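Local coordinates for copper-containing nitrite reductase (Hyphomicrobium denitrificans 1NES1, PDB 6TFO), which probably reduces nitrite to nitric oxide with electrons from cytochrome c, using copper centres, one of them in a tethered cupredoxin domain, at residues F32-G37 with M43-V48; D85-R90 with I106-G111; G178-K183 with P326-F331; I354-G359 with S365-I370. All blocks are in the same frame, centred on the assembly; numbering follows the deposited sequence.

Interaction 1. Residues F32-G37 with M43-V48; sequences FTLRTG and MVYIGV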
loop_
_atom_site.group_PDB
_atom_site.type_symbol
_atom_site.label_atom_id
_atom_site.label_comp_id
_atom_site.label_asym_id
_atom_site.label_seq_id
_atom_site.Cartn_x
_atom_site.Cartn_y
_atom_site.Cartn_z
ATOM N N PHE C 32 -2.918 24.585 -17.898
ATOM C CA PHE C 32 -1.893 23.523 -17.759
ATOM C C PHE C 32 -1.689 23.276 -16.261
ATOM O O PHE C 32 -1.499 24.270 -15.514
ATOM C CB PHE C 32 -0.587 23.962 -18.429
ATOM C CG PHE C 32 -0.711 24.271 -19.899
ATOM C CD1 PHE C 32 -0.896 23.258 -20.830
ATOM C CD2 PHE C 32 -0.630 25.578 -20.359
ATOM C CE1 PHE C 32 -0.979 23.540 -22.188
ATOM C CE2 PHE C 32 -0.743 25.860 -21.712
ATOM C CZ PHE C 32 -0.933 24.839 -22.620
ATOM N N THR C 33 -1.728 22.012 -15.849
ATOM C CA THR C 33 -1.372 21.571 -14.471
ATOM C C THR C 33 0.009 20.883 -14.484
ATOM O O THR C 33 0.226 19.952 -15.294
ATOM C CB THR C 33 -2.493 20.695 -13.896
ATOM O OG1 THR C 33 -3.718 21.410 -14.057
ATOM C CG2 THR C 33 -2.296 20.379 -12.434
ATOM N N LEU C 34 0.929 21.349 -13.641
ATOM C CA LEU C 34 2.274 20.742 -13.481
ATOM C C LEU C 34 2.402 20.227 -12.051
ATOM O O LEU C 34 2.093 20.995 -11.123
ATOM C CB LEU C 34 3.360 21.777 -13.768
ATOM C CG LEU C 34 3.337 22.417 -15.152
ATOM C CD1 LEU C 34 4.529 23.371 -15.296
ATOM C CD2 LEU C 34 3.355 21.380 -16.266
ATOM N N ARG C 35 2.840 18.971 -11.909
ATOM C CA ARG C 35 3.255 18.354 -10.624
ATOM C C ARG C 35 4.788 18.252 -10.642
ATOM O O ARG C 35 5.344 17.766 -11.642
ATOM C CB ARG C 35 2.531 17.018 -10.430
ATOM C CG ARG C 35 2.877 16.294 -9.139
ATOM C CD ARG C 35 1.966 15.110 -8.857
ATOM N NE ARG C 35 0.776 15.600 -8.170
ATOM C CZ ARG C 35 -0.478 15.566 -8.633
ATOM N NH1 ARG C 35 -0.774 14.998 -9.795
ATOM N NH2 ARG C 35 -1.444 16.078 -7.890
ATOM N N THR C 36 5.451 18.737 -9.594
ATOM C CA THR C 36 6.907 18.552 -9.415
ATOM C C THR C 36 7.155 17.077 -9.074
ATOM O O THR C 36 6.280 16.454 -8.458
ATOM C CB THR C 36 7.475 19.482 -8.340
ATOM O OG1 THR C 36 6.933 19.067 -7.087
ATOM C CG2 THR C 36 7.158 20.932 -8.608
ATOM N N GLY C 37 8.313 16.542 -9.457
ATOM C CA GLY C 37 8.728 15.193 -9.028
ATOM C C GLY C 37 10.096 14.808 -9.547
ATOM O O GLY C 37 10.904 15.704 -9.890
ATOM N N MET C 43 15.152 15.943 -11.314
ATOM C CA MET C 43 14.055 16.693 -10.655
ATOM C C MET C 43 13.369 17.555 -11.720
ATOM O O MET C 43 14.055 18.421 -12.318
ATOM C CB MET C 43 14.614 17.588 -9.552
ATOM C CG MET C 43 13.589 18.004 -8.547
ATOM S SD MET C 43 14.445 18.985 -7.286
ATOM C CE MET C 43 13.881 18.097 -5.840
ATOM N N VAL C 44 12.083 17.299 -11.981
ATOM C CA VAL C 44 11.368 17.837 -13.175
ATOM C C VAL C 44 9.959 18.331 -12.822
ATOM O O VAL C 44 9.483 18.168 -11.673
ATOM C CB VAL C 44 11.289 16.785 -14.296
ATOM C CG1 VAL C 44 12.676 16.395 -14.775
ATOM C CG2 VAL C 44 10.477 15.567 -13.876
ATOM N N TYR C 45 9.329 18.938 -13.820
ATOM C CA TYR C 45 7.872 19.158 -13.869
ATOM C C TYR C 45 7.283 17.978 -14.641
ATOM O O TYR C 45 7.892 17.546 -15.636
ATOM C CB TYR C 45 7.560 20.490 -14.548
ATOM C CG TYR C 45 8.094 21.730 -13.879
ATOM C CD1 TYR C 45 7.451 22.302 -12.795
ATOM C CD2 TYR C 45 9.174 22.405 -14.411
ATOM C CE1 TYR C 45 7.901 23.483 -12.225
ATOM C CE2 TYR C 45 9.639 23.582 -13.853
ATOM C CZ TYR C 45 8.996 24.125 -12.762
ATOM O OH TYR C 45 9.473 25.277 -12.214
ATOM N N ILE C 46 6.155 17.458 -14.170
ATOM C CA ILE C 46 5.375 16.407 -14.874
ATOM C C ILE C 46 3.975 16.953 -15.174
ATOM O O ILE C 46 3.316 17.463 -14.244
ATOM C CB ILE C 46 5.328 15.113 -14.047
ATOM C CG1 ILE C 46 6.714 14.731 -13.532
ATOM C CG2 ILE C 46 4.706 13.994 -14.875
ATOM C CD1 ILE C 46 6.689 13.861 -12.298
ATOM N N GLY C 47 3.540 16.844 -16.432
ATOM C CA GLY C 47 2.201 17.266 -16.880
ATOM C C GLY C 47 1.111 16.406 -16.262
ATOM O O GLY C 47 1.333 15.182 -16.103
ATOM N N VAL C 48 -0.020 17.032 -15.912
ATOM C CA VAL C 48 -1.221 16.372 -15.326
ATOM C C VAL C 48 -2.424 16.720 -16.203
ATOM O O VAL C 48 -2.693 17.925 -16.375
ATOM C CB VAL C 48 -1.448 16.817 -13.877
ATOM C CG1 VAL C 48 -2.570 16.025 -13.223
ATOM C CG2 VAL C 48 -0.166 16.729 -13.070
HETATM O O HOH W 1 -2.783 20.106 -17.950
#
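The beta hairpin that opens the N-terminal cupredoxin domain pairs Arg35 with Ile46 and Gly37 with Val44 between its two antiparallel strands. Both are hydrogen-bonded pairs: Ile46 N gives a 2.7 Å bond to Arg35 O, and Arg35 N answers to Ile46 O at 2.8 Å. Near the turn, Val44 N reaches Gly37 O at 2.9 Å. The lack of a side chain on Gly37 matters, because a CB there would collide with Ile46 CD1, which lies 4.1 Å from Gly37 CA. Beyond Arg35, the Val48 methyl CG2 touches both Arg35 CB and NH1, each at 3.8 Å. At the far end a water accepts from Thr33 N and donates to Val48 O (2.7 Å).

On the other face, Leu34 CD1 meets Tyr45 CD1 at 4.0 Å. With CG set opposite its own carbonyl carbon (chi1 -62°), Tyr45 sends its ring into the domain, where its hydroxyl bonds to Asp81 O and its side chain touches the copper ligand Cys117. Thr36, on this same face, bonds through OG1 to Gly75 N and packs on the ligand His80. The hairpin thus forms one edge of a cupredoxin sheet whose inner face lies against the copper site.

Interaction 2. Residues D85-R90 with I106-G111; sequences DQYAAR and IASKVG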
loop_
_atom_site.group_PDB
_atom_site.type_symbol
_atom_site.label_atom_id
_atom_site.label_comp_id
_atom_site.label_asym_id
_atom_site.label_seq_id
_atom_site.Cartn_x
_atom_site.Cartn_y
_atom_site.Cartn_z
ATOM N N ASP C 85 10.340 34.415 -17.545
ATOM C CA ASP C 85 11.009 35.730 -17.326
ATOM C C ASP C 85 10.342 36.804 -18.195
ATOM O O ASP C 85 10.039 37.894 -17.650
ATOM C CB ASP C 85 12.518 35.645 -17.579
ATOM C CG ASP C 85 13.283 34.937 -16.464
ATOM O OD1 ASP C 85 12.763 34.850 -15.348
ATOM O OD2 ASP C 85 14.388 34.473 -16.722
ATOM N N GLN C 86 10.086 36.481 -19.470
ATOM C CA GLN C 86 9.726 37.445 -20.545
ATOM C C GLN C 86 8.302 37.949 -20.311
ATOM O O GLN C 86 7.927 38.928 -20.953
ATOM C CB GLN C 86 9.869 36.800 -21.927
ATOM C CG GLN C 86 11.256 36.221 -22.163
ATOM C CD GLN C 86 11.566 34.985 -21.343
ATOM O OE1 GLN C 86 10.692 34.344 -20.748
ATOM N NE2 GLN C 86 12.841 34.637 -21.309
ATOM N N TYR C 87 7.545 37.272 -19.437
ATOM C CA TYR C 87 6.150 37.604 -19.051
ATOM C C TYR C 87 6.096 38.086 -17.600
ATOM O O TYR C 87 4.998 38.300 -17.084
ATOM C CB TYR C 87 5.250 36.384 -19.251
ATOM C CG TYR C 87 4.962 36.111 -20.703
ATOM C CD1 TYR C 87 4.055 36.882 -21.387
ATOM C CD2 TYR C 87 5.639 35.138 -21.414
ATOM C CE1 TYR C 87 3.789 36.663 -22.723
ATOM C CE2 TYR C 87 5.390 34.913 -22.755
ATOM C CZ TYR C 87 4.454 35.680 -23.418
ATOM O OH TYR C 87 4.169 35.473 -24.736
ATOM N N ALA C 88 7.235 38.244 -16.939
ATOM C CA ALA C 88 7.290 38.552 -15.496
ATOM C C ALA C 88 6.199 37.778 -14.748
ATOM O O ALA C 88 5.623 38.323 -13.817
ATOM C CB ALA C 88 7.134 40.033 -15.317
ATOM N N ALA C 89 5.939 36.538 -15.150
ATOM C CA ALA C 89 4.904 35.639 -14.586
ATOM C C ALA C 89 5.582 34.600 -13.691
ATOM O O ALA C 89 6.578 34.012 -14.138
ATOM C CB ALA C 89 4.160 34.964 -15.716
ATOM N N ARG C 90 5.069 34.377 -12.483
ATOM C CA ARG C 90 5.587 33.292 -11.617
ATOM C C ARG C 90 4.491 32.803 -10.670
ATOM O O ARG C 90 3.575 33.571 -10.346
ATOM C CB ARG C 90 6.827 33.746 -10.843
ATOM C CG ARG C 90 6.549 34.773 -9.758
ATOM C CD ARG C 90 7.841 35.449 -9.317
ATOM N NE ARG C 90 8.782 34.473 -8.795
ATOM C CZ ARG C 90 10.098 34.505 -8.986
ATOM N NH1 ARG C 90 10.663 35.473 -9.685
ATOM N NH2 ARG C 90 10.863 33.552 -8.494
ATOM N N ILE C 106 -1.168 36.855 -20.196
ATOM C CA ILE C 106 -1.594 36.880 -21.618
ATOM C C ILE C 106 -0.380 36.533 -22.468
ATOM O O ILE C 106 0.620 37.244 -22.345
ATOM C CB ILE C 106 -2.190 38.254 -21.990
ATOM C CG1 ILE C 106 -3.316 38.660 -21.031
ATOM C CG2 ILE C 106 -2.650 38.238 -23.440
ATOM C CD1 ILE C 106 -4.183 39.784 -21.530
ATOM N N ALA C 107 -0.495 35.502 -23.305
ATOM C CA ALA C 107 0.574 35.065 -24.229
ATOM C C ALA C 107 0.664 36.061 -25.395
ATOM O O ALA C 107 0.288 35.701 -26.524
ATOM C CB ALA C 107 0.304 33.648 -24.685
ATOM N N SER C 108 1.147 37.271 -25.111
ATOM C CA SER C 108 1.162 38.438 -26.023
ATOM C C SER C 108 2.321 38.372 -27.021
ATOM O O SER C 108 2.190 38.988 -28.092
ATOM C CB SER C 108 1.188 39.712 -25.243
ATOM O OG SER C 108 2.108 39.639 -24.175
ATOM N N LYS C 109 3.410 37.667 -26.694
ATOM C CA LYS C 109 4.632 37.574 -27.547
ATOM C C LYS C 109 4.796 36.143 -28.079
ATOM O O LYS C 109 4.869 35.209 -27.247
ATOM C CB LYS C 109 5.871 38.034 -26.771
ATOM C CG LYS C 109 6.444 39.365 -27.246
ATOM C CD LYS C 109 7.200 39.267 -28.573
ATOM C CE LYS C 109 8.594 38.694 -28.437
ATOM N NZ LYS C 109 9.460 39.591 -27.636
ATOM N N VAL C 110 4.855 35.991 -29.410
ATOM C CA VAL C 110 5.166 34.716 -30.122
ATOM C C VAL C 110 6.612 34.329 -29.804
ATOM O O VAL C 110 7.437 35.248 -29.582
ATOM C CB VAL C 110 4.952 34.832 -31.649
ATOM C CG1 VAL C 110 5.744 33.800 -32.441
ATOM C CG2 VAL C 110 3.493 34.714 -32.034
ATOM N N GLY C 111 6.899 33.028 -29.782
ATOM C CA GLY C 111 8.262 32.493 -29.598
ATOM C C GLY C 111 8.310 31.381 -28.570
ATOM O O GLY C 111 7.241 30.783 -28.257
#
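Tyr87 and Ala107 lie with their CA atoms 8.0 Å apart, a separation that the Tyr87 side chain spans, and the chain around Ala107 is folded into an inverse gamma turn closed by a weak bond from Ser108 N to Ile106 O. Tyr87 crosses the gap. Its CG stands opposite the carbonyl carbon and beside its own backbone N (chi1 -74°), which directs the ring at the turn and brings the hydroxyl to the backbone of Lys109. There Tyr87 OH accepts a hydrogen bond from Lys109 N at 3.0 Å, somewhat bent at 146°, while Lys109 O lies 2.6 Å from the same OH. Both Lys109 O and Ser108 N approach at the ring edge, near its plane. Further back along the ring, Tyr87 CE1 comes within 3.2 Å of Ile106 O, and Ser108 OG sits 3.7 Å from the same CE1. A phenylalanine in place of Tyr87 would probably keep much of the ring packing but leave Lys109 N without its acceptor, so that the turn could shift. Within the domain the ring packs against Phe113, edge-to-face, and Phe105, and touches Leu131 and Val133. The residues after Ile106 carry the chain from strand 100-106 in one sheet to strand 111-116 in the other, a sheet-to-sheet crossing typical of the Greek-key cupredoxin sandwich.

Interaction 3. Residues G178-K183 with P326-F331; sequences GQLDDK and PEYFLF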
loop_
_atom_site.group_PDB
_atom_site.type_symbol
_atom_site.label_atom_id
_atom_site.label_comp_id
_atom_site.label_asym_id
_atom_site.label_seq_id
_atom_site.Cartn_x
_atom_site.Cartn_y
_atom_site.Cartn_z
ATOM N N GLY C 178 -21.845 11.108 -27.566
ATOM C CA GLY C 178 -21.818 12.562 -27.789
ATOM C C GLY C 178 -20.449 13.119 -27.511
ATOM O O GLY C 178 -19.688 12.458 -26.793
ATOM N N GLN C 179 -20.132 14.267 -28.107
ATOM C CA GLN C 179 -18.854 14.983 -27.902
ATOM C C GLN C 179 -18.956 15.777 -26.590
ATOM O O GLN C 179 -19.523 16.887 -26.597
ATOM C CB GLN C 179 -18.581 15.841 -29.139
ATOM C CG GLN C 179 -17.126 16.235 -29.302
ATOM C CD GLN C 179 -16.278 15.062 -29.740
ATOM O OE1 GLN C 179 -16.711 14.204 -30.520
ATOM N NE2 GLN C 179 -15.056 15.002 -29.234
ATOM N N LEU C 180 -18.468 15.192 -25.491
ATOM C CA LEU C 180 -18.479 15.784 -24.125
ATOM C C LEU C 180 -17.484 16.951 -24.082
ATOM O O LEU C 180 -17.802 17.991 -23.484
ATOM C CB LEU C 180 -18.129 14.696 -23.107
ATOM C CG LEU C 180 -17.832 15.148 -21.674
ATOM C CD1 LEU C 180 -18.981 15.967 -21.106
ATOM C CD2 LEU C 180 -17.567 13.947 -20.775
ATOM N N ASP C 181 -16.321 16.792 -24.706
ATOM C CA ASP C 181 -15.273 17.843 -24.789
ATOM C C ASP C 181 -14.566 17.647 -26.129
ATOM O O ASP C 181 -14.919 16.687 -26.842
ATOM C CB ASP C 181 -14.364 17.763 -23.553
ATOM C CG ASP C 181 -13.565 19.000 -23.177
ATOM O OD1 ASP C 181 -13.380 19.878 -24.047
ATOM O OD2 ASP C 181 -13.127 19.062 -22.002
ATOM N N ASP C 182 -13.614 18.525 -26.440
ATOM C CA ASP C 182 -12.779 18.630 -27.660
ATOM C C ASP C 182 -12.313 17.254 -28.195
ATOM O O ASP C 182 -12.394 17.023 -29.432
ATOM C CB ASP C 182 -11.618 19.545 -27.266
ATOM C CG ASP C 182 -10.911 20.256 -28.395
ATOM O OD1 ASP C 182 -11.496 20.385 -29.492
ATOM O OD2 ASP C 182 -9.764 20.658 -28.163
ATOM N N LYS C 183 -11.781 16.392 -27.320
ATOM C CA LYS C 183 -11.191 15.065 -27.682
ATOM C C LYS C 183 -11.740 13.965 -26.769
ATOM O O LYS C 183 -11.067 12.917 -26.599
ATOM C CB LYS C 183 -9.669 15.062 -27.518
ATOM C CG LYS C 183 -8.900 16.102 -28.323
ATOM C CD LYS C 183 -7.481 16.294 -27.807
ATOM C CE LYS C 183 -6.752 17.428 -28.497
ATOM N NZ LYS C 183 -5.293 17.181 -28.509
ATOM N N PRO C 326 -19.050 14.773 -9.007
ATOM C CA PRO C 326 -18.973 14.774 -10.458
ATOM C C PRO C 326 -17.640 15.340 -10.958
ATOM O O PRO C 326 -16.918 15.972 -10.196
ATOM C CB PRO C 326 -20.108 15.720 -10.844
ATOM C CG PRO C 326 -20.120 16.719 -9.715
ATOM C CD PRO C 326 -19.863 15.879 -8.483
ATOM N N GLU C 327 -17.354 15.100 -12.233
ATOM C CA GLU C 327 -16.126 15.587 -12.907
ATOM C C GLU C 327 -16.498 16.722 -13.850
ATOM O O GLU C 327 -15.681 17.626 -14.020
ATOM C CB GLU C 327 -15.453 14.453 -13.680
ATOM C CG GLU C 327 -14.808 13.390 -12.794
ATOM C CD GLU C 327 -13.737 13.919 -11.863
ATOM O OE1 GLU C 327 -13.089 14.963 -12.196
ATOM O OE2 GLU C 327 -13.587 13.295 -10.798
ATOM N N TYR C 328 -17.688 16.642 -14.447
ATOM C CA TYR C 328 -18.187 17.635 -15.430
ATOM C C TYR C 328 -19.424 18.349 -14.869
ATOM O O TYR C 328 -20.361 17.679 -14.391
ATOM C CB TYR C 328 -18.469 16.957 -16.770
ATOM C CG TYR C 328 -17.241 16.407 -17.453
ATOM C CD1 TYR C 328 -16.694 15.187 -17.079
ATOM C CD2 TYR C 328 -16.639 17.103 -18.489
ATOM C CE1 TYR C 328 -15.576 14.677 -17.712
ATOM C CE2 TYR C 328 -15.517 16.610 -19.135
ATOM C CZ TYR C 328 -14.979 15.398 -18.737
ATOM O OH TYR C 328 -13.886 14.895 -19.376
ATOM N N PHE C 329 -19.376 19.687 -14.889
ATOM C CA PHE C 329 -20.518 20.613 -14.684
ATOM C C PHE C 329 -20.785 21.299 -16.027
ATOM O O PHE C 329 -19.866 22.027 -16.494
ATOM C CB PHE C 329 -20.167 21.640 -13.609
ATOM C CG PHE C 329 -20.324 21.150 -12.199
ATOM C CD1 PHE C 329 -21.562 21.156 -11.584
ATOM C CD2 PHE C 329 -19.240 20.663 -11.494
ATOM C CE1 PHE C 329 -21.705 20.707 -10.278
ATOM C CE2 PHE C 329 -19.390 20.206 -10.194
ATOM C CZ PHE C 329 -20.620 20.236 -9.590
ATOM N N LEU C 330 -21.956 21.077 -16.626
ATOM C CA LEU C 330 -22.213 21.473 -18.038
ATOM C C LEU C 330 -23.494 22.305 -18.209
ATOM O O LEU C 330 -24.542 21.981 -17.581
ATOM C CB LEU C 330 -22.298 20.203 -18.889
ATOM C CG LEU C 330 -21.121 19.241 -18.750
ATOM C CD1 LEU C 330 -21.483 17.903 -19.366
ATOM C CD2 LEU C 330 -19.860 19.825 -19.368
ATOM N N PHE C 331 -23.411 23.311 -19.089
ATOM C CA PHE C 331 -24.583 23.963 -19.735
ATOM C C PHE C 331 -24.856 23.247 -21.055
ATOM O O PHE C 331 -23.941 23.161 -21.867
ATOM C CB PHE C 331 -24.335 25.451 -19.996
ATOM C CG PHE C 331 -24.221 26.315 -18.765
ATOM C CD1 PHE C 331 -25.111 26.176 -17.711
ATOM C CD2 PHE C 331 -23.243 27.292 -18.674
ATOM C CE1 PHE C 331 -25.003 26.975 -16.584
ATOM C CE2 PHE C 331 -23.145 28.106 -17.550
ATOM C CZ PHE C 331 -24.014 27.935 -16.504
HETATM O O HOH W 2 -12.553 16.468 -20.853
#
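Leu180 lays one methyl on the face of the Tyr328 ring, a CH-pi contact in which CD2 lies 3.6 Å from the ring centroid and 12° off the normal. Its second methyl, CD1, meets Leu330 CD1 at 3.6 Å, so the forked end of Leu180 covers two residues of strand 328-331. The fork reaches them because CG lies opposite Leu180's backbone N (chi1 169°).

A water joins the polar ends, donating to Asp181 OD2 at 2.9 Å and lying 2.5 Å from Tyr328 OH at the ring edge. Tyr328 OH also bonds to Gln314 NE2. In the next shell, Asp182 N bonds to Asp181 OD1 on its anti side at 2.8 Å, which would limit the carboxylate's rotation. Gln179 NE2 bonds instead to the backbone oxygen Asp181 O at 2.9 Å.

A classic beta bulge lies on each side: Leu180 and Asp181 both face Thr184, while Glu327 and Tyr328 face Ile302. The short-segment axes approach to 10.0 Å at 115°, and the strands belong to different sheets that pack through these side chains. Strand 166-181 turns back into strand 184-191, whose Tyr186 and Tyr188 also touch Leu180; strand 328-331 forms an edge beside strand 293-302.

Interaction 4. Residues I354-G359 with S365-I370; sequences IFFGVG and SSFHVI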
loop_
_atom_site.group_PDB
_atom_site.type_symbol
_atom_site.label_atom_id
_atom_site.label_comp_id
_atom_site.label_asym_id
_atom_site.label_seq_id
_atom_site.Cartn_x
_atom_site.Cartn_y
_atom_site.Cartn_z
ATOM N N ILE C 354 -33.938 34.476 -20.154
ATOM C CA ILE C 354 -33.337 33.111 -20.072
ATOM C C ILE C 354 -34.264 32.220 -19.238
ATOM O O ILE C 354 -34.477 32.528 -18.045
ATOM C CB ILE C 354 -31.915 33.161 -19.490
ATOM C CG1 ILE C 354 -31.015 34.138 -20.258
ATOM C CG2 ILE C 354 -31.336 31.758 -19.432
ATOM C CD1 ILE C 354 -29.663 34.364 -19.642
ATOM N N PHE C 355 -34.831 31.184 -19.864
ATOM C CA PHE C 355 -35.398 30.005 -19.168
ATOM C C PHE C 355 -34.229 29.119 -18.722
ATOM O O PHE C 355 -33.563 28.510 -19.587
ATOM C CB PHE C 355 -36.339 29.223 -20.079
ATOM C CG PHE C 355 -37.507 30.015 -20.585
ATOM C CD1 PHE C 355 -38.583 30.272 -19.764
ATOM C CD2 PHE C 355 -37.523 30.494 -21.876
ATOM C CE1 PHE C 355 -39.663 31.011 -20.230
ATOM C CE2 PHE C 355 -38.606 31.224 -22.341
ATOM C CZ PHE C 355 -39.674 31.482 -21.520
ATOM N N PHE C 356 -33.968 29.089 -17.415
ATOM C CA PHE C 356 -32.816 28.384 -16.797
ATOM C C PHE C 356 -33.333 27.321 -15.834
ATOM O O PHE C 356 -34.014 27.669 -14.860
ATOM C CB PHE C 356 -31.889 29.339 -16.044
ATOM C CG PHE C 356 -30.732 28.632 -15.387
ATOM C CD1 PHE C 356 -29.684 28.141 -16.140
ATOM C CD2 PHE C 356 -30.711 28.422 -14.018
ATOM C CE1 PHE C 356 -28.629 27.476 -15.530
ATOM C CE2 PHE C 356 -29.660 27.755 -13.411
ATOM C CZ PHE C 356 -28.622 27.276 -14.168
ATOM N N GLY C 357 -32.968 26.067 -16.094
ATOM C CA GLY C 357 -33.325 24.935 -15.225
ATOM C C GLY C 357 -32.126 24.073 -14.896
ATOM O O GLY C 357 -31.181 24.033 -15.687
ATOM N N VAL C 358 -32.175 23.393 -13.763
ATOM C CA VAL C 358 -31.117 22.446 -13.330
ATOM C C VAL C 358 -31.704 21.039 -13.411
ATOM O O VAL C 358 -32.554 20.695 -12.554
ATOM C CB VAL C 358 -30.632 22.788 -11.911
ATOM C CG1 VAL C 358 -29.501 21.879 -11.485
ATOM C CG2 VAL C 358 -30.208 24.242 -11.812
ATOM N N GLY C 359 -31.287 20.281 -14.426
ATOM C CA GLY C 359 -31.484 18.821 -14.505
ATOM C C GLY C 359 -30.798 18.148 -13.334
ATOM O O GLY C 359 -31.436 17.297 -12.656
ATOM N N SER C 365 -27.500 25.346 -8.535
ATOM C CA SER C 365 -26.725 26.365 -9.283
ATOM C C SER C 365 -26.924 27.740 -8.641
ATOM O O SER C 365 -28.059 28.070 -8.276
ATOM C CB SER C 365 -27.116 26.390 -10.722
ATOM O OG SER C 365 -26.320 27.326 -11.424
ATOM N N SER C 366 -25.847 28.491 -8.463
ATOM C CA SER C 366 -25.881 29.916 -8.076
ATOM C C SER C 366 -25.810 30.739 -9.370
ATOM O O SER C 366 -24.733 31.294 -9.675
ATOM C CB SER C 366 -24.782 30.210 -7.085
ATOM O OG SER C 366 -24.948 29.382 -5.931
ATOM N N PHE C 367 -26.914 30.771 -10.133
ATOM C CA PHE C 367 -26.922 31.244 -11.543
ATOM C C PHE C 367 -26.735 32.752 -11.552
ATOM O O PHE C 367 -27.401 33.456 -10.763
ATOM C CB PHE C 367 -28.195 30.848 -12.284
ATOM C CG PHE C 367 -28.157 31.210 -13.745
ATOM C CD1 PHE C 367 -27.265 30.599 -14.602
ATOM C CD2 PHE C 367 -28.998 32.178 -14.262
ATOM C CE1 PHE C 367 -27.239 30.922 -15.947
ATOM C CE2 PHE C 367 -28.974 32.502 -15.610
ATOM C CZ PHE C 367 -28.092 31.878 -16.450
ATOM N N HIS C 368 -25.841 33.216 -12.413
ATOM C CA HIS C 368 -25.349 34.613 -12.458
ATOM C C HIS C 368 -24.815 34.894 -13.855
ATOM O O HIS C 368 -24.289 33.970 -14.488
ATOM C CB HIS C 368 -24.271 34.833 -11.403
ATOM C CG HIS C 368 -23.573 36.144 -11.518
ATOM N ND1 HIS C 368 -24.053 37.303 -10.924
ATOM C CD2 HIS C 368 -22.411 36.479 -12.116
ATOM C CE1 HIS C 368 -23.217 38.292 -11.164
ATOM N NE2 HIS C 368 -22.203 37.812 -11.883
ATOM N N VAL C 369 -24.988 36.113 -14.331
ATOM C CA VAL C 369 -24.441 36.543 -15.645
ATOM C C VAL C 369 -23.466 37.659 -15.340
ATOM O O VAL C 369 -23.931 38.705 -14.876
ATOM C CB VAL C 369 -25.539 37.003 -16.612
ATOM C CG1 VAL C 369 -24.940 37.641 -17.852
ATOM C CG2 VAL C 369 -26.467 35.852 -16.973
ATOM N N ILE C 370 -22.179 37.398 -15.538
ATOM C CA ILE C 370 -21.100 38.370 -15.218
ATOM C C ILE C 370 -21.318 39.587 -16.119
ATOM O O ILE C 370 -21.486 39.378 -17.350
ATOM C CB ILE C 370 -19.702 37.724 -15.367
ATOM C CG1 ILE C 370 -19.590 36.416 -14.571
ATOM C CG2 ILE C 370 -18.622 38.705 -14.954
ATOM C CD1 ILE C 370 -18.223 35.764 -14.631
#
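Phe356 and Phe367 stack in the interior of a cupredoxin beta sandwich, where strands 351-360 and 365-370 belong to its two different sheets; the axes of the short segments approach to 9.3 Å and run nearly antiparallel at 160°. From CB, which points across the gap, Phe356 extends with CG opposite its backbone N (chi1 179°), bringing the ring flat against its partner. Phe356 CG sits 4.0 Å from Phe367 CG. Of the two ortho carbons, CD1 lies over Phe367 CE1 and CD2 over Phe367 CG. Phe356 CE1 makes the closest approach, 3.5 Å to Phe367 CD1, whereas Phe356 CE2 meets Phe367 CB at 3.6 Å. At the tip, Phe356 CZ reaches Ser365 OG at 3.6 Å; that hydroxyl spends its hydrogen bonding on Gln299 OE1. The planes are inclined by 15° with centroids 3.9 Å apart, an offset face-to-face stack in which Phe367 CD1 comes over the centre of the Phe356 ring. An alanine at Phe356 would probably leave the near face of Phe367 without its cover and open a gap between the sheets. Around the pair, Val297 and Val396 also pack on Phe356, and Leu416 on Phe367. The neighbouring His368 takes no part in this core, and its ring stacks on His227 of a neighbouring subunit. Further packing flanks the stack: Val358 CG2 rests on Ser365 CB at 3.9 Å, while Ile354 CD1 comes up to the edge of the Phe367 ring, 4.3 Å from CZ.

How the interactions relate
Interactions 1 and 2 belong to the N-terminal cupredoxin domain, their centres 19 Å apart and their nearest atoms about 8 Å apart. The hairpin of interaction 1 borders a copper, with the Met43 side chain about 5 Å from the ion, whereas interaction 2 lies away from the copper sites. Interactions 3 and 4 lie in the main body of the chain and touch directly: Phe331 CE1 packs 3.8 Å from Phe356 CE1, and strands 328-331 and 351-360 share one sheet. Interaction 4 approaches a second copper, about 9 Å from the Val369 side chain. Between the two groups, interactions 1 and 3 have their nearest atoms about 10 Å apart.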